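Local coordinates for small nuclear ribonucleoprotein homolog (Pyrobaculum aerophilum, PDB 1M5Q), which probably binds RNA, as Sm-like proteins generally do, and assembles into a 14-mer built on a toroid of beta sheets, at residues I69-F74 with E91-L96; A75-K80 with E123-R128; K80-M85 with A115-R120. One frame throughout, in Å; residues are numbered along the deposited sequence.

Interaction 1: I69-F74 with E91-L96; sequences IDMREF and ETNVVL. With ACY (acetic acid), chain B.
Met71, a selenomethionine in this crystal, lays its side chain at about a right angle across that of Asn93. CG comes within 3.4 Å of Asn93 O, and CB stands 3.5 Å from Asn93 OD1. Bends at chi2 (-51°) and chi3 (-77°) then carry the methyl CE to Val95, 4.0 Å from its CG2, so one flexible, unbranched chain serves a polar and an apolar neighbour. The same Val95 CG2 also lies 3.4 Å from Met71 O and meets Phe74 obliquely, 4.2 Å from CD2. Beta-branched valine suits its strand, and the buried Phe74 ring also packs on Leu121 of helix 113-127. Here the first turn of helix 71-81 packs on the four-stranded antiparallel sheet of the C-terminal region, just where a G1 beta bulge, Asn93 and Val94 facing Ile89, leads into strand 94-97. Asn93 has positive phi (64°), a conformation asparagine tolerates better than most residues. Both ends of its amide are used: OD1 is bonded to Tyr88 OH, and ND2 donates to a water 2.9 Å away that in turn donates to Ile69 O. Farther out, Asp70 is the N-cap of the helix, OD1 taking weak bonds from the backbone N of Arg72 and Glu73. On the sheet side, Thr92 OG1 donates to O of an acetic acid molecule, probably from the crystallisation liquor, at 2.6 Å; Arg102 is hydrogen-bonded to it as well.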
# COMPACT_ATOMS: atom_id res chain seq x y z
N ILE H 69 23.84 -19.58 26.99
CA ILE H 69 24.67 -20.12 28.07
C ILE H 69 25.39 -21.42 27.71
O ILE H 69 24.79 -22.37 27.17
CB ILE H 69 23.76 -20.39 29.32
CG1 ILE H 69 23.39 -19.03 29.97
CG2 ILE H 69 24.49 -21.26 30.35
CD1 ILE H 69 22.26 -19.14 31.01
N ASP H 70 26.69 -21.48 28.03
CA ASP H 70 27.50 -22.69 27.84
C ASP H 70 26.95 -23.68 28.92
O ASP H 70 27.18 -23.50 30.13
CB ASP H 70 28.97 -22.37 28.13
CG ASP H 70 29.89 -23.61 28.03
OD1 ASP H 70 29.39 -24.76 27.97
OD2 ASP H 70 31.12 -23.42 28.00
N MSE H 71 26.25 -24.72 28.49
CA MSE H 71 25.66 -25.62 29.45
C MSE H 71 26.65 -26.47 30.24
O MSE H 71 26.36 -26.85 31.37
CB MSE H 71 24.61 -26.53 28.79
CG MSE H 71 23.46 -25.72 28.21
SE MSE H 71 22.69 -24.49 29.49
CE MSE H 71 21.71 -25.77 30.49
N ARG H 72 27.79 -26.78 29.63
CA ARG H 72 28.83 -27.56 30.32
C ARG H 72 29.35 -26.69 31.44
O ARG H 72 29.57 -27.17 32.53
CB ARG H 72 29.98 -27.96 29.37
CG ARG H 72 29.65 -29.15 28.49
CD ARG H 72 30.93 -29.71 27.86
NE ARG H 72 30.85 -29.72 26.40
CZ ARG H 72 30.45 -30.76 25.69
NH1 ARG H 72 30.10 -31.88 26.32
NH2 ARG H 72 30.35 -30.68 24.37
N GLU H 73 29.55 -25.41 31.19
CA GLU H 73 30.02 -24.53 32.25
C GLU H 73 28.90 -24.41 33.31
O GLU H 73 29.16 -24.42 34.51
CB GLU H 73 30.37 -23.17 31.69
CG GLU H 73 30.83 -22.18 32.75
CD GLU H 73 32.17 -22.61 33.40
OE1 GLU H 73 33.11 -23.02 32.67
OE2 GLU H 73 32.27 -22.51 34.63
N PHE H 74 27.64 -24.30 32.88
CA PHE H 74 26.54 -24.24 33.82
C PHE H 74 26.56 -25.49 34.74
O PHE H 74 26.31 -25.39 35.94
CB PHE H 74 25.17 -24.20 33.10
CG PHE H 74 23.96 -24.12 34.06
CD1 PHE H 74 23.48 -22.90 34.49
CD2 PHE H 74 23.32 -25.26 34.53
CE1 PHE H 74 22.38 -22.79 35.38
CE2 PHE H 74 22.22 -25.18 35.41
CZ PHE H 74 21.75 -23.92 35.84
N GLU H 91 23.58 -35.51 24.76
CA GLU H 91 22.56 -35.87 23.78
C GLU H 91 21.71 -34.64 23.35
O GLU H 91 21.49 -34.44 22.17
CB GLU H 91 21.66 -36.98 24.37
CG GLU H 91 21.12 -37.92 23.33
CD GLU H 91 20.06 -38.89 23.84
OE1 GLU H 91 20.15 -39.36 25.01
OE2 GLU H 91 19.13 -39.19 23.05
N THR H 92 21.25 -33.82 24.30
CA THR H 92 20.42 -32.63 23.99
C THR H 92 20.99 -31.33 24.54
O THR H 92 20.35 -30.27 24.42
CB THR H 92 19.00 -32.80 24.56
OG1 THR H 92 19.09 -33.37 25.88
CG2 THR H 92 18.15 -33.69 23.63
N ASN H 93 22.19 -31.41 25.13
CA ASN H 93 22.87 -30.25 25.69
C ASN H 93 22.05 -29.69 26.84
O ASN H 93 21.92 -28.47 26.97
CB ASN H 93 23.04 -29.17 24.61
CG ASN H 93 23.89 -27.98 25.08
OD1 ASN H 93 24.92 -28.16 25.73
ND2 ASN H 93 23.47 -26.74 24.71
N VAL H 94 21.53 -30.59 27.68
CA VAL H 94 20.70 -30.24 28.82
C VAL H 94 21.40 -30.69 30.11
O VAL H 94 22.25 -31.63 30.11
CB VAL H 94 19.30 -30.95 28.65
CG1 VAL H 94 18.48 -30.97 29.97
CG2 VAL H 94 18.50 -30.21 27.55
N VAL H 95 21.08 -30.02 31.21
CA VAL H 95 21.68 -30.35 32.49
C VAL H 95 20.58 -30.80 33.44
O VAL H 95 19.58 -30.09 33.62
CB VAL H 95 22.43 -29.13 33.11
CG1 VAL H 95 22.90 -29.46 34.58
CG2 VAL H 95 23.68 -28.81 32.28
N LEU H 96 20.73 -31.99 34.02
CA LEU H 96 19.74 -32.49 35.00
C LEU H 96 20.29 -32.27 36.43
O LEU H 96 21.48 -32.46 36.68
CB LEU H 96 19.45 -33.98 34.77
CG LEU H 96 18.95 -34.34 33.35
CD1 LEU H 96 18.91 -35.85 33.19
CD2 LEU H 96 17.57 -33.75 33.08
C ACY B . 16.83 -34.08 28.38
O ACY B . 16.94 -33.31 27.31
OXT ACY B . 15.74 -34.34 29.07
CH3 ACY B . 18.14 -34.69 28.79
O HOH W 1 24.08 -23.91 24.80

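Interaction 2: A75-K80 with E123-R128; sequences AKQAEK and EEFLKR
This is a small surface contact between two helices, in which Gln77, midway along helix 71-81, meets the C-terminal end of helix 113-127 through Phe125 and Arg128. The glutamine is long enough to span the gap: CG is anti to the carbonyl carbon (chi1 -71°) and the chain runs extended beyond it, so that it comes toward both partners from the direction opposite to theirs. Its amide arrives beside the Phe125 ring, with CD 3.6 Å from CZ in an oblique approach. It also lies nearly coplanar with the Arg128 guanidinium and at its edge. There Arg128 NH2 donates to a lone pair of Gln77 OE1, in the carbonyl plane, at 2.8 Å and with a nearly straight N-H...O angle of 166°. The acceptor is also close to the guanidinium plane, so the bond helps to keep the two flat groups aligned. Beside it, Gln77 NE2 and Arg128 NH1 are only 2.7 Å apart; both are donors, so this is no bond, and the exact placing of the two groups is doubtful. NE2 has a weak hydrogen bond to Glu73 OE2, one turn earlier. Arg128, extended from CG to NE, reaches back beside the last turn of its helix and brings NH1 over one face of the Phe125 ring, 3.7 Å above the plane and toward the rim. The phenyl ring thus gives the guanidinium an apolar surface to lie against. Elsewhere on helix 113-127, Glu123 and Lys127 form salt bridges with Arg102 and Asp99 of a neighbouring subunit. On the sheet side of helix 71-81, the small side chains of Ala75 and Ala78 let it settle on Val86 of strand 86-89, while Phe125 also packs on Ile69, just ahead of that helix.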
# COMPACT_ATOMS: atom_id res chain seq x y z
N ALA H 75 26.78 -26.65 34.15
CA ALA H 75 26.79 -27.89 34.91
C ALA H 75 27.96 -27.84 35.93
O ALA H 75 27.79 -28.17 37.11
CB ALA H 75 26.94 -29.05 33.96
N LYS H 76 29.11 -27.37 35.46
CA LYS H 76 30.27 -27.24 36.33
C LYS H 76 29.91 -26.39 37.55
O LYS H 76 30.13 -26.77 38.68
CB LYS H 76 31.42 -26.59 35.55
CG LYS H 76 32.73 -26.42 36.34
CD LYS H 76 33.86 -25.89 35.44
CE LYS H 76 35.18 -25.74 36.20
NZ LYS H 76 36.27 -25.29 35.28
N GLN H 77 29.34 -25.23 37.32
CA GLN H 77 29.01 -24.37 38.44
C GLN H 77 27.85 -24.92 39.27
O GLN H 77 27.79 -24.73 40.49
CB GLN H 77 28.72 -22.96 37.92
CG GLN H 77 29.97 -22.24 37.40
CD GLN H 77 29.73 -20.76 37.14
OE1 GLN H 77 28.85 -20.14 37.76
NE2 GLN H 77 30.54 -20.17 36.25
N ALA H 78 26.92 -25.61 38.63
CA ALA H 78 25.84 -26.16 39.42
C ALA H 78 26.36 -27.28 40.36
O ALA H 78 25.75 -27.56 41.38
CB ALA H 78 24.76 -26.71 38.52
N GLU H 79 27.47 -27.92 40.00
CA GLU H 79 28.05 -29.00 40.81
C GLU H 79 28.60 -28.49 42.14
O GLU H 79 28.70 -29.26 43.08
CB GLU H 79 29.14 -29.72 40.03
CG GLU H 79 29.92 -30.83 40.77
CD GLU H 79 29.11 -32.10 40.97
OE1 GLU H 79 28.37 -32.48 40.01
OE2 GLU H 79 29.20 -32.73 42.05
N LYS H 80 28.91 -27.20 42.24
CA LYS H 80 29.43 -26.61 43.49
C LYS H 80 28.29 -26.27 44.44
O LYS H 80 28.49 -26.05 45.63
CB LYS H 80 30.22 -25.33 43.21
CG LYS H 80 31.33 -25.57 42.22
CD LYS H 80 32.07 -24.29 41.83
CE LYS H 80 32.82 -24.54 40.52
NZ LYS H 80 33.35 -25.96 40.44
N GLU H 123 20.35 -17.04 35.81
CA GLU H 123 20.33 -15.58 35.71
C GLU H 123 21.68 -14.97 35.99
O GLU H 123 22.03 -13.94 35.44
CB GLU H 123 19.28 -14.99 36.66
CG GLU H 123 17.86 -15.26 36.18
CD GLU H 123 16.88 -15.36 37.35
OE1 GLU H 123 17.18 -14.80 38.44
OE2 GLU H 123 15.81 -15.99 37.18
N GLU H 124 22.49 -15.63 36.81
CA GLU H 124 23.81 -15.07 37.07
C GLU H 124 24.63 -15.14 35.77
O GLU H 124 25.38 -14.20 35.44
CB GLU H 124 24.46 -15.81 38.23
CG GLU H 124 25.23 -14.90 39.15
CD GLU H 124 24.49 -13.60 39.48
OE1 GLU H 124 23.37 -13.64 40.06
OE2 GLU H 124 25.06 -12.53 39.16
N PHE H 125 24.47 -16.22 35.01
CA PHE H 125 25.16 -16.31 33.70
C PHE H 125 24.61 -15.22 32.76
O PHE H 125 25.39 -14.55 32.07
CB PHE H 125 24.94 -17.66 32.99
CG PHE H 125 25.80 -18.77 33.49
CD1 PHE H 125 25.53 -19.42 34.67
CD2 PHE H 125 26.92 -19.18 32.75
CE1 PHE H 125 26.37 -20.48 35.13
CE2 PHE H 125 27.74 -20.23 33.19
CZ PHE H 125 27.46 -20.88 34.39
N LEU H 126 23.29 -15.03 32.71
CA LEU H 126 22.71 -14.01 31.83
C LEU H 126 23.17 -12.60 32.19
O LEU H 126 23.22 -11.74 31.33
CB LEU H 126 21.18 -14.04 31.86
CG LEU H 126 20.53 -15.38 31.52
CD1 LEU H 126 19.02 -15.22 31.53
CD2 LEU H 126 21.02 -15.85 30.17
N LYS H 127 23.47 -12.35 33.46
CA LYS H 127 23.92 -11.03 33.85
C LYS H 127 25.39 -10.77 33.48
O LYS H 127 25.80 -9.61 33.40
CB LYS H 127 23.69 -10.80 35.34
CG LYS H 127 22.24 -10.70 35.73
CD LYS H 127 22.04 -10.22 37.18
CE LYS H 127 22.43 -11.22 38.23
NZ LYS H 127 22.35 -10.65 39.62
N ARG H 128 26.18 -11.83 33.24
CA ARG H 128 27.61 -11.67 32.90
C ARG H 128 27.79 -11.05 31.52
O ARG H 128 28.43 -9.96 31.46
CB ARG H 128 28.34 -13.02 32.94
CG ARG H 128 28.27 -13.73 34.32
CD ARG H 128 28.93 -15.16 34.38
NE ARG H 128 28.56 -15.80 35.65
CZ ARG H 128 28.89 -17.02 36.04
NH1 ARG H 128 29.63 -17.81 35.27
NH2 ARG H 128 28.44 -17.47 37.22

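Interaction 3: K80-M85 with A115-R120; sequences KIFPGM and AERAKR
Arg117, Phe82 and Ile81 make nearly all of this contact, with the arginine running past the other two, which touch each other. Ile81 comes from the opposite direction and sets its CD1 methyl over one face of the Arg117 guanidinium, toward the rim and 3.3 Å from NH2, a tight fit. The aliphatic root of the arginine meets the aromatic ring instead: Phe82 CZ is 3.4 Å from Arg117 CG and 3.5 Å from CB. Arg117 can serve both because CG stands anti to the backbone N (chi1 -179°) and the chain then bends at chi2 (59°), turning the guanidinium toward Ile81. The two hydrophobic residues also brace each other, since Ile81 CG2 sits 3.7 Å above the centre of the Phe82 ring. With an alanine here in place of Ile81, the Arg117 guanidinium would probably be freer to turn and the Phe82 ring less firmly held on the face that CG2 packs against. Ala118 is small enough for the edge of the ring to approach its backbone N, and Phe82 also packs on Val114 and Ile97. Farther round helix 113-127, Arg120 NH1 bonds Glu116 OE1 at 2.6 Å in a salt-bridge network. Phe82 also opens the turn by which the chain leaves helix 71-81 for strand 86-89, a type II beta turn with Pro83 and Gly84 at its corners, the glycine taking positive phi, closed by Met85 N to Phe82 O at 2.9 Å.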
# COMPACT_ATOMS: atom_id res chain seq x y z
N LYS H 80 28.91 -27.20 42.24
CA LYS H 80 29.43 -26.61 43.49
C LYS H 80 28.29 -26.27 44.44
O LYS H 80 28.49 -26.05 45.63
CB LYS H 80 30.22 -25.33 43.21
CG LYS H 80 31.33 -25.57 42.22
CD LYS H 80 32.07 -24.29 41.83
CE LYS H 80 32.82 -24.54 40.52
NZ LYS H 80 33.35 -25.96 40.44
N ILE H 81 27.09 -26.23 43.90
CA ILE H 81 25.94 -25.86 44.68
C ILE H 81 25.12 -27.09 45.01
O ILE H 81 24.52 -27.14 46.07
CB ILE H 81 25.06 -24.88 43.86
CG1 ILE H 81 25.89 -23.66 43.52
CG2 ILE H 81 23.79 -24.50 44.60
CD1 ILE H 81 25.17 -22.66 42.69
N PHE H 82 25.08 -28.06 44.10
CA PHE H 82 24.29 -29.29 44.28
C PHE H 82 25.25 -30.47 44.09
O PHE H 82 25.14 -31.24 43.13
CB PHE H 82 23.15 -29.35 43.21
CG PHE H 82 22.28 -28.10 43.15
CD1 PHE H 82 22.41 -27.21 42.08
CD2 PHE H 82 21.29 -27.86 44.11
CE1 PHE H 82 21.55 -26.09 41.94
CE2 PHE H 82 20.41 -26.75 44.00
CZ PHE H 82 20.56 -25.87 42.90
N PRO H 83 26.24 -30.59 44.98
CA PRO H 83 27.23 -31.67 44.92
C PRO H 83 26.61 -33.04 44.62
O PRO H 83 25.66 -33.46 45.28
CB PRO H 83 27.85 -31.66 46.32
CG PRO H 83 27.74 -30.28 46.72
CD PRO H 83 26.43 -29.76 46.18
N GLY H 84 27.19 -33.72 43.62
CA GLY H 84 26.74 -35.02 43.20
C GLY H 84 25.33 -35.15 42.62
O GLY H 84 24.90 -36.27 42.35
N MSE H 85 24.61 -34.04 42.41
CA MSE H 85 23.25 -34.16 41.87
C MSE H 85 23.13 -33.71 40.40
O MSE H 85 22.02 -33.77 39.81
CB MSE H 85 22.27 -33.32 42.69
CG MSE H 85 22.16 -33.61 44.15
SE MSE H 85 21.23 -32.15 44.99
CE MSE H 85 19.46 -32.16 44.11
N ALA H 115 15.02 -26.01 41.99
CA ALA H 115 14.60 -25.33 40.79
C ALA H 115 14.80 -23.80 40.93
O ALA H 115 15.37 -23.16 40.01
CB ALA H 115 13.13 -25.65 40.49
N GLU H 116 14.35 -23.25 42.06
CA GLU H 116 14.49 -21.81 42.33
C GLU H 116 15.98 -21.44 42.34
O GLU H 116 16.38 -20.43 41.76
CB GLU H 116 13.88 -21.40 43.67
CG GLU H 116 12.35 -21.32 43.67
CD GLU H 116 11.79 -20.67 42.42
OE1 GLU H 116 12.21 -19.53 42.07
OE2 GLU H 116 10.93 -21.31 41.75
N ARG H 117 16.81 -22.27 42.97
CA ARG H 117 18.25 -21.98 43.00
C ARG H 117 18.90 -22.06 41.59
O ARG H 117 19.77 -21.24 41.24
CB ARG H 117 18.98 -22.93 43.95
CG ARG H 117 20.49 -22.68 44.05
CD ARG H 117 20.71 -21.24 44.53
NE ARG H 117 22.04 -21.08 45.06
CZ ARG H 117 23.05 -20.54 44.39
NH1 ARG H 117 22.88 -20.11 43.13
NH2 ARG H 117 24.24 -20.42 44.98
N ALA H 118 18.50 -23.04 40.80
CA ALA H 118 19.06 -23.19 39.47
C ALA H 118 18.67 -21.95 38.63
O ALA H 118 19.46 -21.45 37.83
CB ALA H 118 18.54 -24.53 38.81
N LYS H 119 17.47 -21.43 38.84
CA LYS H 119 17.02 -20.24 38.12
C LYS H 119 17.94 -19.07 38.46
O LYS H 119 18.33 -18.29 37.59
CB LYS H 119 15.57 -19.92 38.48
CG LYS H 119 14.55 -20.76 37.70
CD LYS H 119 13.16 -20.46 38.17
CE LYS H 119 12.15 -21.36 37.47
NZ LYS H 119 10.81 -21.21 38.13
N ARG H 120 18.33 -18.94 39.73
CA ARG H 120 19.24 -17.86 40.09
C ARG H 120 20.62 -18.08 39.48
O ARG H 120 21.27 -17.12 39.08
CB ARG H 120 19.38 -17.69 41.60
CG ARG H 120 18.36 -16.79 42.21
CD ARG H 120 17.08 -17.52 42.42
NE ARG H 120 16.09 -16.81 43.25
CZ ARG H 120 14.83 -17.22 43.32
NH1 ARG H 120 14.47 -18.29 42.60
NH2 ARG H 120 13.94 -16.58 44.09

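All three contacts follow helix 71-81 along its length: interaction 1 sets its start on the sheet, while interactions 2 and 3 join its middle and its end to helix 113-127. The centres of interactions 1 and 2 are about 11 Å apart. Those of interactions 1 and 3 are about 13 Å apart, and those of interactions 2 and 3 about 9 Å. Phe74 links the first to both others, its CA 3.5 Å from Phe125 CZ and its CZ 3.9 Å from Ala118 O. Between interactions 2 and 3, Gly84 N probably donates a hydrogen bond to Glu79 OE2, 2.7 Å away. Thr92, which meets the acetic acid in interaction 1, belongs to a surface that meets neighbouring subunits, as does the outer side of helix 113-127.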